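Side-chain contacts in 2-hydroxyethylphosphonate dioxygenase (Streptomyces viridochromogenes, PDB 4YAR), which uses non-heme iron and dioxygen to convert 2-hydroxyethylphosphonate into hydroxymethylphosphonate and formate during biosynthesis of the antibiotic bialaphos: residues Glu149-Pro153 and Gln154-Val158; Thr303-Thr306 and Ile307-Arg311. The protein carries 1 engineered substitution. All blocks are in the same frame, centred on the assembly; numbering follows the deposited sequence.

Interaction 1 of 2, residues Glu149-Pro153 and Gln154-Val158; sequences EEITP and QTWRV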
loop_
_atom_site.group_PDB
_atom_site.type_symbol
_atom_site.label_atom_id
_atom_site.label_comp_id
_atom_site.label_asym_id
_atom_site.label_seq_id
_atom_site.Cartn_x
_atom_site.Cartn_y
_atom_site.Cartn_z
ATOM N N GLU A 149 16.815 -19.427 9.074
ATOM C CA GLU A 149 18.075 -20.077 8.908
ATOM C C GLU A 149 17.943 -21.556 9.063
ATOM O O GLU A 149 18.410 -22.322 8.231
ATOM C CB GLU A 149 19.059 -19.521 9.928
ATOM C CG GLU A 149 19.446 -18.086 9.609
ATOM C CD GLU A 149 20.483 -17.961 8.514
ATOM O OE1 GLU A 149 21.144 -18.964 8.170
ATOM O OE2 GLU A 149 20.669 -16.836 8.020
ATOM N N GLU A 150 17.278 -21.945 10.129
ATOM C CA GLU A 150 17.077 -23.324 10.477
ATOM C C GLU A 150 15.859 -23.847 9.654
ATOM O O GLU A 150 14.908 -23.117 9.470
ATOM C CB GLU A 150 16.857 -23.367 12.029
ATOM C CG GLU A 150 17.065 -24.689 12.778
ATOM C CD GLU A 150 16.468 -24.665 14.203
ATOM O OE1 GLU A 150 16.756 -23.716 14.966
ATOM O OE2 GLU A 150 15.710 -25.592 14.570
ATOM N N ILE A 151 15.931 -25.076 9.140
ATOM C CA ILE A 151 14.802 -25.738 8.440
ATOM C C ILE A 151 13.862 -26.504 9.352
ATOM O O ILE A 151 14.205 -27.562 9.863
ATOM C CB ILE A 151 15.307 -26.700 7.349
ATOM C CG1 ILE A 151 16.209 -25.933 6.370
ATOM C CG2 ILE A 151 14.150 -27.376 6.616
ATOM C CD1 ILE A 151 15.589 -24.632 5.874
ATOM N N THR A 152 12.667 -25.966 9.510
ATOM C CA THR A 152 11.630 -26.457 10.407
ATOM C C THR A 152 10.282 -26.260 9.699
ATOM O O THR A 152 10.211 -25.557 8.738
ATOM C CB THR A 152 11.596 -25.643 11.717
ATOM O OG1 THR A 152 11.030 -24.358 11.468
ATOM C CG2 THR A 152 13.007 -25.470 12.303
ATOM N N PRO A 153 9.192 -26.836 10.223
ATOM C CA PRO A 153 7.892 -26.567 9.611
ATOM C C PRO A 153 7.504 -25.119 9.614
ATOM O O PRO A 153 6.726 -24.698 8.762
ATOM C CB PRO A 153 6.942 -27.356 10.514
ATOM C CG PRO A 153 7.797 -28.520 10.923
ATOM C CD PRO A 153 9.073 -27.862 11.276
ATOM N N GLN A 154 8.014 -24.345 10.556
ATOM C CA GLN A 154 7.629 -22.949 10.627
ATOM C C GLN A 154 8.457 -22.110 9.671
ATOM O O GLN A 154 8.120 -20.967 9.404
ATOM C CB GLN A 154 7.818 -22.390 12.040
ATOM C CG GLN A 154 6.917 -23.026 13.088
ATOM C CD GLN A 154 7.324 -24.468 13.379
ATOM O OE1 GLN A 154 8.515 -24.789 13.533
ATOM N NE2 GLN A 154 6.339 -25.350 13.427
ATOM N N THR A 155 9.550 -22.654 9.155
ATOM C CA THR A 155 10.430 -21.825 8.303
ATOM C C THR A 155 10.622 -22.338 6.879
ATOM O O THR A 155 11.444 -21.812 6.146
ATOM C CB THR A 155 11.805 -21.725 8.980
ATOM O OG1 THR A 155 12.358 -23.037 9.130
ATOM C CG2 THR A 155 11.655 -21.060 10.382
ATOM N N TRP A 156 9.890 -23.372 6.476
ATOM C CA TRP A 156 10.167 -24.073 5.215
ATOM C C TRP A 156 8.848 -24.721 4.890
ATOM O O TRP A 156 8.337 -25.547 5.668
ATOM C CB TRP A 156 11.276 -25.101 5.436
ATOM C CG TRP A 156 11.659 -25.980 4.300
ATOM C CD1 TRP A 156 11.430 -27.293 4.202
ATOM C CD2 TRP A 156 12.464 -25.626 3.185
ATOM N NE1 TRP A 156 11.997 -27.796 3.104
ATOM C CE2 TRP A 156 12.652 -26.794 2.441
ATOM C CE3 TRP A 156 13.007 -24.443 2.734
ATOM C CZ2 TRP A 156 13.321 -26.815 1.257
ATOM C CZ3 TRP A 156 13.731 -24.465 1.560
ATOM C CH2 TRP A 156 13.889 -25.673 0.836
ATOM N N ARG A 157 8.209 -24.292 3.793
ATOM C CA ARG A 157 6.904 -24.839 3.434
ATOM C C ARG A 157 6.735 -24.736 1.936
ATOM O O ARG A 157 7.292 -23.769 1.299
ATOM C CB ARG A 157 5.771 -24.064 4.089
ATOM C CG ARG A 157 4.437 -24.794 3.972
ATOM C CD ARG A 157 3.222 -24.001 4.369
ATOM N NE ARG A 157 3.263 -23.649 5.778
ATOM C CZ ARG A 157 2.176 -23.378 6.519
ATOM N NH1 ARG A 157 0.937 -23.432 5.990
ATOM N NH2 ARG A 157 2.346 -23.047 7.799
ATOM N N VAL A 158 6.056 -25.719 1.364
ATOM C CA VAL A 158 5.800 -25.741 -0.084
ATOM C C VAL A 158 4.620 -24.795 -0.468
ATOM O O VAL A 158 3.449 -24.960 -0.018
ATOM C CB VAL A 158 5.549 -27.154 -0.606
ATOM C CG1 VAL A 158 5.108 -27.166 -2.074
ATOM C CG2 VAL A 158 6.772 -28.009 -0.456
#

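Interaction 2 of 2, residues Thr303-Thr306 and Ile307-Arg311; sequences TWTT and IEDSR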
loop_
_atom_site.group_PDB
_atom_site.type_symbol
_atom_site.label_atom_id
_atom_site.label_comp_id
_atom_site.label_asym_id
_atom_site.label_seq_id
_atom_site.Cartn_x
_atom_site.Cartn_y
_atom_site.Cartn_z
ATOM N N THR A 303 -1.734 -16.297 7.455
ATOM C CA THR A 303 -2.295 -15.679 6.240
ATOM C C THR A 303 -2.308 -16.663 5.070
ATOM O O THR A 303 -2.990 -16.443 4.006
ATOM C CB THR A 303 -1.478 -14.464 5.807
ATOM O OG1 THR A 303 -0.129 -14.887 5.600
ATOM C CG2 THR A 303 -1.491 -13.451 6.857
ATOM N N TRP A 304 -1.516 -17.696 5.211
ATOM C CA TRP A 304 -1.372 -18.702 4.150
ATOM C C TRP A 304 -2.710 -19.046 3.490
ATOM O O TRP A 304 -3.665 -19.444 4.171
ATOM C CB TRP A 304 -0.823 -19.952 4.731
ATOM C CG TRP A 304 -0.294 -20.969 3.718
ATOM C CD1 TRP A 304 -0.971 -22.012 3.150
ATOM C CD2 TRP A 304 1.018 -20.993 3.173
ATOM N NE1 TRP A 304 -0.117 -22.723 2.316
ATOM C CE2 TRP A 304 1.096 -22.092 2.294
ATOM C CE3 TRP A 304 2.157 -20.175 3.334
ATOM C CZ2 TRP A 304 2.261 -22.421 1.620
ATOM C CZ3 TRP A 304 3.304 -20.504 2.652
ATOM C CH2 TRP A 304 3.350 -21.617 1.805
ATOM N N THR A 305 -2.764 -19.004 2.171
ATOM C CA THR A 305 -4.007 -19.289 1.440
ATOM C C THR A 305 -3.712 -20.347 0.355
ATOM O O THR A 305 -2.876 -20.136 -0.536
ATOM C CB THR A 305 -4.576 -18.051 0.801
ATOM O OG1 THR A 305 -4.881 -17.111 1.822
ATOM C CG2 THR A 305 -5.805 -18.289 -0.019
ATOM N N THR A 306 -4.376 -21.493 0.485
ATOM C CA THR A 306 -4.118 -22.616 -0.430
ATOM C C THR A 306 -4.950 -22.448 -1.692
ATOM O O THR A 306 -5.877 -21.663 -1.749
ATOM C CB THR A 306 -4.505 -23.979 0.181
ATOM O OG1 THR A 306 -5.909 -23.993 0.459
ATOM C CG2 THR A 306 -3.755 -24.240 1.437
ATOM N N ILE A 307 -4.626 -23.249 -2.706
ATOM C CA ILE A 307 -5.454 -23.313 -3.903
ATOM C C ILE A 307 -6.927 -23.595 -3.524
ATOM O O ILE A 307 -7.858 -22.971 -4.045
ATOM C CB ILE A 307 -4.917 -24.414 -4.805
ATOM C CG1 ILE A 307 -3.523 -23.998 -5.351
ATOM C CG2 ILE A 307 -5.786 -24.616 -5.981
ATOM C CD1 ILE A 307 -2.578 -25.176 -5.515
ATOM N N GLU A 308 -7.115 -24.546 -2.648
ATOM C CA GLU A 308 -8.450 -24.950 -2.267
ATOM C C GLU A 308 -9.158 -23.857 -1.520
ATOM O O GLU A 308 -10.356 -23.626 -1.770
ATOM C CB GLU A 308 -8.439 -26.231 -1.455
ATOM C CG GLU A 308 -8.152 -27.411 -2.363
ATOM C CD GLU A 308 -8.045 -28.748 -1.643
ATOM O OE1 GLU A 308 -7.445 -28.802 -0.528
ATOM O OE2 GLU A 308 -8.550 -29.743 -2.227
ATOM N N ASP A 309 -8.447 -23.147 -0.638
ATOM C CA ASP A 309 -9.033 -21.926 -0.045
ATOM C C ASP A 309 -9.515 -20.995 -1.159
ATOM O O ASP A 309 -10.623 -20.415 -1.124
ATOM C CB ASP A 309 -8.018 -21.106 0.837
ATOM C CG ASP A 309 -7.567 -21.781 2.140
ATOM O OD1 ASP A 309 -8.305 -22.556 2.816
ATOM O OD2 ASP A 309 -6.390 -21.536 2.557
ATOM N N SER A 310 -8.675 -20.710 -2.161
ATOM C CA SER A 310 -9.095 -19.775 -3.164
ATOM C C SER A 310 -10.315 -20.323 -3.975
ATOM O O SER A 310 -11.241 -19.595 -4.296
ATOM C CB SER A 310 -7.932 -19.400 -4.124
ATOM O OG SER A 310 -6.945 -18.780 -3.381
ATOM N N ARG A 311 -10.301 -21.614 -4.263
ATOM C CA ARG A 311 -11.432 -22.238 -4.937
ATOM C C ARG A 311 -12.718 -22.086 -4.147
ATOM O O ARG A 311 -13.773 -21.764 -4.716
ATOM C CB ARG A 311 -11.160 -23.750 -5.155
ATOM C CG ARG A 311 -10.314 -24.073 -6.359
ATOM C CD ARG A 311 -10.571 -25.552 -6.727
ATOM N NE ARG A 311 -9.587 -26.031 -7.670
ATOM C CZ ARG A 311 -8.521 -26.767 -7.355
ATOM N NH1 ARG A 311 -8.262 -27.134 -6.090
ATOM N NH2 ARG A 311 -7.712 -27.156 -8.304
HETATM O O HOH W 1 -4.548 -22.003 4.520
#

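Interaction 1 of 2, residues Glu149-Pro153 and Gln154-Val158
The hydroxyl of Thr155 draws together three polar groups of the preceding residues. It donates through OG1 to Glu150 O at 2.6 Å, slightly tilted from the carbonyl plane, and it accepts twice from Thr152: from the backbone N at 3.0 Å and from the side chain, Thr152 OG1 to Thr155 OG1, also at 3.0 Å. With chi1 at 60°, Thr155 OG1 sits between its own backbone N and carbonyl carbon, from where it can face the backbone of Glu150 and Thr152 at once. Thr152 OG1 also receives a weak bond from Gln154 N, the pairing of an ST turn.

The backbone closes a type I beta turn over Pro153 and Gln154. Thr155 N donates to Thr152 O at 3.0 Å, approaching from above the carbonyl plane. The turn ends the loop between antiparallel strands 143-146 and 156-159, a beta hairpin in which backbone hydrogen bonds join Thr155 to Trp147 and Arg157 to Gly145.

The apolar part belongs to Ile151 and Trp156. Ile151 CG2 lies over a face of the indole in a CH-pi contact, 3.9 Å from the centroid of the five-membered ring and 24° off its normal. The other branch runs out towards the rim of the six-membered ring, with Ile151 CD1 4.1 Å from Trp156 CE3. Beyond the two segments, Trp156 also packs on Asn144, Arg146 and Pro123.

Interaction 2 of 2, residues Thr303-Thr306 and Ile307-Arg311
At Thr306 the chain changes from an extended course to helix: Thr305 and Thr306 keep extended backbone angles, and from Ile307 onward the residues are helical. Thr306 is therefore the N-cap of helix 307-312, and its carbonyl takes the first helical bond, Ser310 N to Thr306 O at 3.0 Å.

The side chains of Thr306 and Asp309 complete a capping box. Thr306 OG1, turned by a chi1 of 62° in toward the first turn of the helix, accepts from Asp309 N at 2.9 Å in a nearly straight bond. In return, Thr306 N donates to Asp309 OD2, also at 2.9 Å and close to linear at 172°, meeting the oxygen from above the carboxylate plane rather than within it. Asp309 CG lies beside its own backbone N, which brings the carboxylate back over the start of the helix. A water bridges OD2 to the preceding loop, donating 2.7 Å to Asp309 OD2 and 2.7 Å to Trp304 O, while the other oxygen, OD1, forms a salt bridge with Arg312.

The methyl of Thr305 packs against the first turn, with Thr305 CG2 3.7 Å from Asp309 CB and 3.6 Å from Ser310 OG. The Ser310 hydroxyl is itself hydrogen-bonded to Ser324 O, and Ile307 N, another amide of the first turn, is bonded to Asp172 OD1.

The reciprocal bonds fix both the backbone of the N-cap and the orientation of the Asp309 carboxylate. A negative group at this end of a helix would be expected to interact favourably with the helix dipole, and Arg312 and the water probably help to keep Asp309 ionised.

Both contacts are local and lie at the surface, but they introduce different elements. Interaction 1 closes a hairpin loop where strand 156-159 begins; interaction 2 starts helix 307-312. Each relies on threonine hydroxyls bonded to main-chain atoms. In residues 149-158 the bonding within the contact is uncharged and accompanied by an aliphatic group over an indole, whereas residues 303-311 add a carboxylate and a bridging water. That carboxylate also pairs with Arg312, beyond the contact. Their centres are 19 Å apart, yet they meet directly: Arg157 forms a cation-pi contact with Trp304, whose CZ2 lies 3.3 Å from Arg157 CD and 3.2 Å from Val158 O. The helix-capping loop thus packs against the hairpin strand.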